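Local coordinates for protein shikimate dehydrogenase (NADP(+)) (Peptoclostridium difficile, PDB 5DZS) that probably catalyses the reversible NADPH-linked reduction of 3-dehydroshikimate to shikimate, the fourth step of the chorismate pathway that supplies the aromatic amino acids, at residues S31-F36 / G57-V62; N99-G104 / S130-T135; V195-I200 / N223-K228. All coordinates share one frame; numbering follows the deposited sequence.

The three contacts follow one another along the chain and lead from the substrate-binding domain to the far side of the nucleotide-binding domain. Contact 1 joins, across strand 2-8, strands 31-37 and 57-60 of the mixed sheet. Contact 2, buried near the centre of the chain, packs helix 101-111 against helix 128-139 where the two domains meet; its centre lies about 19 Å from that of contact 1 and about 24 Å from that of contact 3. Contact 3 sits at the strand 228-230 edge of the parallel sheet, its centre about 34 Å from that of contact 1. Contacts 1 and 2 border the predicted shikimate site, whereas contact 3 is peripheral packing within the nucleotide-binding domain.

Contact 1 of 3, residues S31-F36 / G57-V62; sequences SAYKNF and GVNVTV
The mixed sheet of the shikimate-binding domain is bridged here by Tyr-33 of strand 31-37 and Asn-59 of strand 57-60, whose side chains meet across the intervening strand 2-8. Because of that middle strand the backbones stay apart, 8.7 Å between the CA atoms of Tyr-33 and Val-58, so the contact is made by side chains alone, Tyr-33 reaching far over strand 2-8. With CG anti to the backbone N (chi1 -172°), the phenol extends across the sheet, and its OH donates to OD1 of Asn-59 at 2.7 Å. The bond lies in the carbonyl plane, at a C=O...O angle of 120°, and so uses a lone pair; OD1 in turn sits at the edge of the tyrosine ring. Ring and amide planes are turned 44° from each other. Asn-59 suits the spot because its ND2 is also engaged, with Asn-86 O and with Ser-243 OG of helix 233-248, which fixes the rotation of the amide. His-20 of helix 16-27 stacks on the Tyr-33 ring.

Side chains alternate along a beta-strand, and Val-58, next to Asn-59, therefore lies on the other face of the sheet. There its CG1 meets CE2 of Phe-36 at 3.9 Å, a purely apolar contact for which a branched and an aromatic side chain are well suited. The valine approaches the ring obliquely, while one face of the same ring has the carbonyl O of Lys-34 4.2 Å above it, offset toward the rim. Strand 57-60 leads directly into Thr-61, a predicted shikimate ligand, as Asn-86 is.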
loop_
_atom_site.group_PDB
_atom_site.type_symbol
_atom_site.label_atom_id
_atom_site.label_comp_id
_atom_site.label_asym_id
_atom_site.label_seq_id
_atom_site.Cartn_x
_atom_site.Cartn_y
_atom_site.Cartn_z
ATOM N N SER B 31 1.325 -13.497 -14.578
ATOM C CA SER B 31 2.596 -13.262 -13.965
ATOM C C SER B 31 3.193 -14.595 -13.593
ATOM O O SER B 31 2.516 -15.617 -13.597
ATOM C CB SER B 31 2.450 -12.351 -12.745
ATOM O OG SER B 31 2.161 -11.033 -13.196
ATOM N N ALA B 32 4.500 -14.561 -13.303
ATOM C CA ALA B 32 5.228 -15.771 -12.946
ATOM C C ALA B 32 6.287 -15.501 -11.900
ATOM O O ALA B 32 6.821 -14.387 -11.856
ATOM C CB ALA B 32 5.802 -16.422 -14.184
ATOM N N TYR B 33 6.557 -16.508 -11.056
ATOM C CA TYR B 33 7.462 -16.366 -9.913
ATOM C C TYR B 33 8.413 -17.540 -9.827
ATOM O O TYR B 33 8.001 -18.684 -9.904
ATOM C CB TYR B 33 6.603 -16.298 -8.638
ATOM C CG TYR B 33 7.286 -15.952 -7.305
ATOM C CD1 TYR B 33 8.098 -16.864 -6.667
ATOM C CD2 TYR B 33 7.025 -14.767 -6.683
ATOM C CE1 TYR B 33 8.667 -16.560 -5.428
ATOM C CE2 TYR B 33 7.561 -14.447 -5.447
ATOM C CZ TYR B 33 8.362 -15.356 -4.831
ATOM O OH TYR B 33 8.862 -15.017 -3.562
ATOM N N LYS B 34 9.703 -17.252 -9.694
ATOM C CA LYS B 34 10.677 -18.320 -9.522
ATOM C C LYS B 34 11.706 -17.998 -8.451
ATOM O O LYS B 34 11.820 -16.865 -8.009
ATOM C CB LYS B 34 11.357 -18.705 -10.820
ATOM C CG LYS B 34 12.471 -17.791 -11.258
ATOM C CD LYS B 34 13.163 -18.358 -12.506
ATOM C CE LYS B 34 14.426 -17.612 -12.783
ATOM N NZ LYS B 34 15.578 -18.023 -11.915
ATOM N N ASN B 35 12.477 -18.973 -8.056
ATOM C CA ASN B 35 13.591 -18.737 -7.152
ATOM C C ASN B 35 14.745 -18.059 -7.866
ATOM O O ASN B 35 15.078 -18.415 -9.009
ATOM C CB ASN B 35 14.107 -20.078 -6.601
ATOM C CG ASN B 35 13.181 -20.698 -5.553
ATOM O OD1 ASN B 35 12.507 -20.004 -4.817
ATOM N ND2 ASN B 35 13.143 -22.025 -5.525
ATOM N N PHE B 36 15.394 -17.140 -7.147
ATOM C CA PHE B 36 16.605 -16.472 -7.576
ATOM C C PHE B 36 17.700 -16.756 -6.520
ATOM O O PHE B 36 17.935 -15.946 -5.633
ATOM C CB PHE B 36 16.463 -14.953 -7.710
ATOM C CG PHE B 36 15.523 -14.479 -8.782
ATOM C CD1 PHE B 36 15.724 -14.817 -10.118
ATOM C CD2 PHE B 36 14.469 -13.638 -8.480
ATOM C CE1 PHE B 36 14.885 -14.316 -11.110
ATOM C CE2 PHE B 36 13.623 -13.159 -9.487
ATOM C CZ PHE B 36 13.845 -13.485 -10.788
ATOM N N GLY B 57 8.970 -7.354 -9.026
ATOM C CA GLY B 57 9.111 -7.480 -7.582
ATOM C C GLY B 57 9.861 -8.705 -7.160
ATOM O O GLY B 57 9.789 -9.736 -7.853
ATOM N N VAL B 58 10.516 -8.639 -6.006
ATOM C CA VAL B 58 11.132 -9.822 -5.447
ATOM C C VAL B 58 10.886 -9.863 -3.964
ATOM O O VAL B 58 10.729 -8.806 -3.313
ATOM C CB VAL B 58 12.652 -9.969 -5.697
ATOM C CG1 VAL B 58 12.936 -10.018 -7.194
ATOM C CG2 VAL B 58 13.441 -8.870 -5.045
ATOM N N ASN B 59 10.805 -11.059 -3.424
ATOM C CA ASN B 59 10.930 -11.244 -2.002
ATOM C C ASN B 59 12.390 -11.485 -1.677
ATOM O O ASN B 59 13.167 -11.923 -2.525
ATOM C CB ASN B 59 10.092 -12.422 -1.540
ATOM C CG ASN B 59 8.618 -12.144 -1.617
ATOM O OD1 ASN B 59 7.882 -12.840 -2.316
ATOM N ND2 ASN B 59 8.169 -11.126 -0.910
ATOM N N VAL B 60 12.747 -11.221 -0.410
ATOM C CA VAL B 60 14.122 -11.415 0.058
ATOM C C VAL B 60 14.022 -12.248 1.317
ATOM O O VAL B 60 13.207 -11.955 2.242
ATOM C CB VAL B 60 14.821 -10.066 0.352
ATOM C CG1 VAL B 60 16.277 -10.267 0.746
ATOM C CG2 VAL B 60 14.755 -9.158 -0.845
ATOM N N THR B 61 14.827 -13.281 1.374
ATOM C CA THR B 61 14.898 -14.123 2.555
ATOM C C THR B 61 16.340 -14.203 3.076
ATOM O O THR B 61 17.235 -13.406 2.703
ATOM C CB THR B 61 14.217 -15.483 2.332
ATOM O OG1 THR B 61 14.117 -16.204 3.582
ATOM C CG2 THR B 61 14.942 -16.301 1.318
ATOM N N VAL B 62 16.561 -15.106 4.017
ATOM C CA VAL B 62 17.880 -15.232 4.623
ATOM C C VAL B 62 18.947 -15.539 3.571
ATOM O O VAL B 62 18.707 -16.317 2.641
ATOM C CB VAL B 62 17.852 -16.295 5.739
ATOM C CG1 VAL B 62 16.948 -15.833 6.857
ATOM C CG2 VAL B 62 17.418 -17.640 5.206
#

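Contact 2 of 3, residues N99-G104 / S130-T135; sequences NTDYFG and SKAALT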
loop_
_atom_site.group_PDB
_atom_site.type_symbol
_atom_site.label_atom_id
_atom_site.label_comp_id
_atom_site.label_asym_id
_atom_site.label_seq_id
_atom_site.Cartn_x
_atom_site.Cartn_y
_atom_site.Cartn_z
ATOM N N ASN B 99 8.411 -4.492 4.397
ATOM C CA ASN B 99 8.553 -5.661 5.246
ATOM C C ASN B 99 7.206 -6.161 5.661
ATOM O O ASN B 99 6.487 -5.491 6.425
ATOM C CB ASN B 99 9.413 -5.355 6.451
ATOM C CG ASN B 99 9.721 -6.605 7.247
ATOM O OD1 ASN B 99 8.802 -7.379 7.564
ATOM N ND2 ASN B 99 10.976 -6.813 7.570
ATOM N N THR B 100 6.842 -7.337 5.185
ATOM C CA THR B 100 5.591 -7.907 5.588
ATOM C C THR B 100 5.734 -8.839 6.821
ATOM O O THR B 100 4.729 -9.486 7.192
ATOM C CB THR B 100 5.076 -8.747 4.495
ATOM O OG1 THR B 100 6.005 -9.848 4.351
ATOM C CG2 THR B 100 4.910 -7.938 3.176
ATOM N N ASP B 101 6.915 -8.929 7.464
ATOM C CA ASP B 101 7.081 -9.848 8.635
ATOM C C ASP B 101 6.187 -9.533 9.845
ATOM O O ASP B 101 5.641 -10.465 10.480
ATOM C CB ASP B 101 8.558 -9.960 9.103
ATOM C CG ASP B 101 9.378 -10.945 8.275
ATOM O OD1 ASP B 101 8.789 -11.775 7.564
ATOM O OD2 ASP B 101 10.634 -10.908 8.365
ATOM N N TYR B 102 6.071 -8.263 10.225
ATOM C CA TYR B 102 5.194 -7.879 11.340
ATOM C C TYR B 102 3.746 -8.240 10.974
ATOM O O TYR B 102 3.030 -8.827 11.780
ATOM C CB TYR B 102 5.349 -6.375 11.638
ATOM C CG TYR B 102 4.594 -5.791 12.812
ATOM C CD1 TYR B 102 3.221 -5.525 12.731
ATOM C CD2 TYR B 102 5.261 -5.404 13.956
ATOM C CE1 TYR B 102 2.540 -4.952 13.781
ATOM C CE2 TYR B 102 4.584 -4.814 15.012
ATOM C CZ TYR B 102 3.218 -4.594 14.911
ATOM O OH TYR B 102 2.551 -4.009 15.961
ATOM N N PHE B 103 3.326 -7.889 9.760
ATOM C CA PHE B 103 1.965 -8.194 9.291
ATOM C C PHE B 103 1.623 -9.686 9.324
ATOM O O PHE B 103 0.558 -10.076 9.843
ATOM C CB PHE B 103 1.726 -7.644 7.879
ATOM C CG PHE B 103 0.514 -8.222 7.230
ATOM C CD1 PHE B 103 -0.735 -7.639 7.415
ATOM C CD2 PHE B 103 0.599 -9.393 6.506
ATOM C CE1 PHE B 103 -1.868 -8.206 6.846
ATOM C CE2 PHE B 103 -0.528 -9.963 5.946
ATOM C CZ PHE B 103 -1.763 -9.368 6.120
ATOM N N GLY B 104 2.536 -10.520 8.813
ATOM C CA GLY B 104 2.326 -11.961 8.768
ATOM C C GLY B 104 2.242 -12.566 10.158
ATOM O O GLY B 104 1.450 -13.496 10.377
ATOM N N SER B 130 13.405 -12.162 13.625
ATOM C CA SER B 130 13.481 -11.921 15.040
ATOM C C SER B 130 13.154 -10.460 15.376
ATOM O O SER B 130 12.476 -10.190 16.372
ATOM C CB SER B 130 14.891 -12.267 15.528
ATOM O OG SER B 130 15.081 -11.976 16.896
ATOM N N LYS B 131 13.643 -9.528 14.550
ATOM C CA LYS B 131 13.404 -8.099 14.770
ATOM C C LYS B 131 11.912 -7.757 14.625
ATOM O O LYS B 131 11.368 -6.951 15.391
ATOM C CB LYS B 131 14.251 -7.247 13.809
ATOM C CG LYS B 131 15.749 -7.233 14.101
ATOM C CD LYS B 131 16.510 -6.442 13.038
ATOM C CE LYS B 131 17.969 -6.239 13.406
ATOM N NZ LYS B 131 18.730 -7.507 13.566
ATOM N N ALA B 132 11.260 -8.388 13.657
ATOM C CA ALA B 132 9.831 -8.180 13.425
ATOM C C ALA B 132 9.028 -8.751 14.570
ATOM O O ALA B 132 8.048 -8.148 15.004
ATOM C CB ALA B 132 9.396 -8.823 12.128
ATOM N N ALA B 133 9.423 -9.940 15.018
ATOM C CA ALA B 133 8.770 -10.606 16.133
ATOM C C ALA B 133 8.926 -9.788 17.406
ATOM O O ALA B 133 7.962 -9.631 18.171
ATOM C CB ALA B 133 9.324 -12.013 16.317
ATOM N N LEU B 134 10.130 -9.267 17.640
ATOM C CA LEU B 134 10.374 -8.400 18.777
ATOM C C LEU B 134 9.434 -7.189 18.695
ATOM O O LEU B 134 8.780 -6.844 19.666
ATOM C CB LEU B 134 11.845 -7.954 18.804
ATOM C CG LEU B 134 12.281 -6.916 19.849
ATOM C CD1 LEU B 134 13.779 -7.039 20.128
ATOM C CD2 LEU B 134 11.908 -5.487 19.446
ATOM N N THR B 135 9.376 -6.573 17.519
ATOM C CA THR B 135 8.538 -5.392 17.290
ATOM C C THR B 135 7.061 -5.722 17.555
ATOM O O THR B 135 6.360 -4.976 18.257
ATOM C CB THR B 135 8.738 -4.854 15.852
ATOM O OG1 THR B 135 10.134 -4.614 15.612
ATOM C CG2 THR B 135 7.971 -3.557 15.629
#
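Asp-101 and Ala-132 meet where the first turn of helix 101-111 packs on helix 128-139, the helix that follows the first strand, 120-124, of the Rossmann-type nucleotide-binding domain. The van der Waals contacts come first. Ala-132 CB lies 3.3 Å from CB of Asp-101, a tight fit, and 3.9 Å from the backbone N of Tyr-102. A methyl group suits this place because the chains come so near, with the CA atoms of Tyr-102 and Ala-132 only 5.1 Å apart. One turn further on, the Tyr-102 ring crosses Thr-135 at about a right angle: CE2 is 3.7 Å from the threonine CG2, and CB of Thr-135 lies at the ring edge. Having CG anti to the backbone N (chi1 -176°) carries the tyrosine ring along the second helix toward its C-terminal end, where OH bonds to Asp-139 OD2.

Polar interactions anchor the same residues on other sides. The carboxylate of Asp-101, a predicted shikimate ligand, forms a salt bridge through OD2 with Lys-65, the predicted proton acceptor, and a hydrogen bond through OD1 with Gln-239. The two partners fix the carboxylate, consistent with its predicted role in binding shikimate, while CB of Asp-101 rests on the alanine. In the second helix Thr-135 satisfies its hydroxyl locally, leaving its methyl for the tyrosine: OG1 donates to Lys-131 O at 2.7 Å, while the backbone N of Thr-135 reaches that oxygen from the opposite face of the carbonyl plane.

Contact 3 of 3, residues V195-I200 / N223-K228; sequences VSKSII and NSMGKK
The flat group between Ile-200 and Lys-227 is a peptide, since neither a ring nor a side-chain amide takes part. The carbonyl O of Ile-200 lies 3.3 Å from NZ of Lys-227. That ammonium group is hydrogen-bonded to the carbonyls of Gln-201 and Phe-203, so main-chain oxygens of the segment leaving helix 197-200 gather around it. Bends at chi2 (-62°) and chi4 (64°) fold the lysine back to this place.

Beside it runs the apolar part. Met-225, extended beyond CG, crosses Ile-200 at about a right angle, with SD 4.2 Å from CG2 of the isoleucine; its tip reaches the aliphatic part of Lys-197, although the modelled spacing there is too short to be trusted. A long unbranched side chain suits Met-225, because its backbone is 9.0 Å from that of Ile-200, CA to CA.

Gly-226, at positive phi, is the C-prime residue of a Schellman motif ending helix 217-224, the crossover helix between parallel strands 205-208 and 228-230. The chemistry thus divides the work: the charge of Lys-227 is met by the carbonyls of Gln-201 and Phe-203, while Met-225 supplies the apolar side.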
loop_
_atom_site.group_PDB
_atom_site.type_symbol
_atom_site.label_atom_id
_atom_site.label_comp_id
_atom_site.label_asym_id
_atom_site.label_seq_id
_atom_site.Cartn_x
_atom_site.Cartn_y
_atom_site.Cartn_z
ATOM N N VAL B 195 16.503 -25.938 20.181
ATOM C CA VAL B 195 16.560 -26.055 21.631
ATOM C C VAL B 195 16.200 -27.460 22.068
ATOM O O VAL B 195 15.459 -28.175 21.387
ATOM C CB VAL B 195 15.623 -25.056 22.340
ATOM C CG1 VAL B 195 16.133 -23.636 22.157
ATOM C CG2 VAL B 195 14.185 -25.199 21.854
ATOM N N SER B 196 16.729 -27.838 23.220
ATOM C CA SER B 196 16.494 -29.145 23.779
ATOM C C SER B 196 15.085 -29.298 24.334
ATOM O O SER B 196 14.386 -28.319 24.615
ATOM C CB SER B 196 17.483 -29.397 24.913
ATOM O OG SER B 196 17.291 -28.444 25.949
ATOM N N LYS B 197 14.706 -30.553 24.514
ATOM C CA LYS B 197 13.426 -30.938 25.085
ATOM C C LYS B 197 13.240 -30.296 26.468
ATOM O O LYS B 197 12.134 -29.903 26.832
ATOM C CB LYS B 197 13.383 -32.468 25.202
ATOM C CG LYS B 197 12.036 -33.036 25.598
ATOM C CD LYS B 197 12.031 -34.555 25.711
ATOM C CE LYS B 197 12.903 -35.052 26.856
ATOM N NZ LYS B 197 12.757 -36.519 27.079
ATOM N N SER B 198 14.333 -30.199 27.229
ATOM C CA SER B 198 14.311 -29.606 28.574
ATOM C C SER B 198 13.907 -28.133 28.574
ATOM O O SER B 198 13.270 -27.659 29.521
ATOM C CB SER B 198 15.678 -29.749 29.234
ATOM O OG SER B 198 16.036 -31.111 29.351
ATOM N N ILE B 199 14.306 -27.406 27.532
ATOM C CA ILE B 199 13.937 -25.993 27.396
ATOM C C ILE B 199 12.493 -25.909 26.903
ATOM O O ILE B 199 11.701 -25.116 27.414
ATOM C CB ILE B 199 14.886 -25.235 26.438
ATOM C CG1 ILE B 199 16.263 -25.057 27.094
ATOM C CG2 ILE B 199 14.302 -23.866 26.049
ATOM C CD1 ILE B 199 17.325 -24.499 26.162
ATOM N N ILE B 200 12.145 -26.748 25.930
ATOM C CA ILE B 200 10.782 -26.765 25.393
ATOM C C ILE B 200 9.769 -27.069 26.490
ATOM O O ILE B 200 8.659 -26.546 26.499
ATOM C CB ILE B 200 10.630 -27.779 24.241
ATOM C CG1 ILE B 200 11.461 -27.305 23.042
ATOM C CG2 ILE B 200 9.165 -27.906 23.839
ATOM C CD1 ILE B 200 11.480 -28.251 21.859
ATOM N N ASN B 223 4.565 -31.162 20.311
ATOM C CA ASN B 223 3.330 -31.935 20.235
ATOM C C ASN B 223 3.347 -33.163 21.134
ATOM O O ASN B 223 2.306 -33.561 21.649
ATOM C CB ASN B 223 3.035 -32.350 18.791
ATOM C CG ASN B 223 2.526 -31.196 17.950
ATOM O OD1 ASN B 223 1.708 -30.398 18.408
ATOM N ND2 ASN B 223 2.987 -31.116 16.710
ATOM N N SER B 224 4.526 -33.753 21.331
ATOM C CA SER B 224 4.649 -34.948 22.176
ATOM C C SER B 224 4.359 -34.628 23.646
ATOM O O SER B 224 4.025 -35.517 24.425
ATOM C CB SER B 224 6.038 -35.580 22.041
ATOM O OG SER B 224 7.042 -34.769 22.624
ATOM N N MET B 225 4.491 -33.355 24.015
ATOM C CA MET B 225 4.221 -32.913 25.385
ATOM C C MET B 225 2.838 -32.275 25.506
ATOM O O MET B 225 2.507 -31.700 26.544
ATOM C CB MET B 225 5.255 -31.883 25.820
ATOM C CG MET B 225 6.688 -32.356 25.782
ATOM S SD MET B 225 7.764 -31.003 26.285
ATOM C CE MET B 225 9.350 -31.807 26.211
ATOM N N GLY B 226 2.039 -32.371 24.446
ATOM C CA GLY B 226 0.706 -31.782 24.450
ATOM C C GLY B 226 0.723 -30.262 24.469
ATOM O O GLY B 226 -0.271 -29.632 24.837
ATOM N N LYS B 227 1.845 -29.663 24.075
ATOM C CA LYS B 227 1.946 -28.206 24.054
ATOM C C LYS B 227 1.218 -27.682 22.837
ATOM O O LYS B 227 0.956 -28.434 21.899
ATOM C CB LYS B 227 3.414 -27.753 24.022
ATOM C CG LYS B 227 4.244 -28.210 25.219
ATOM C CD LYS B 227 3.707 -27.654 26.534
ATOM C CE LYS B 227 4.431 -28.216 27.755
ATOM N NZ LYS B 227 5.870 -27.846 27.820
ATOM N N LYS B 228 0.860 -26.401 22.869
ATOM C CA LYS B 228 0.210 -25.758 21.728
ATOM C C LYS B 228 1.303 -25.443 20.708
ATOM O O LYS B 228 2.330 -24.875 21.063
ATOM C CB LYS B 228 -0.531 -24.491 22.168
ATOM C CG LYS B 228 -1.275 -23.768 21.056
ATOM C CD LYS B 228 -2.138 -22.645 21.613
ATOM C CE LYS B 228 -2.706 -21.749 20.519
ATOM N NZ LYS B 228 -3.464 -22.490 19.473
#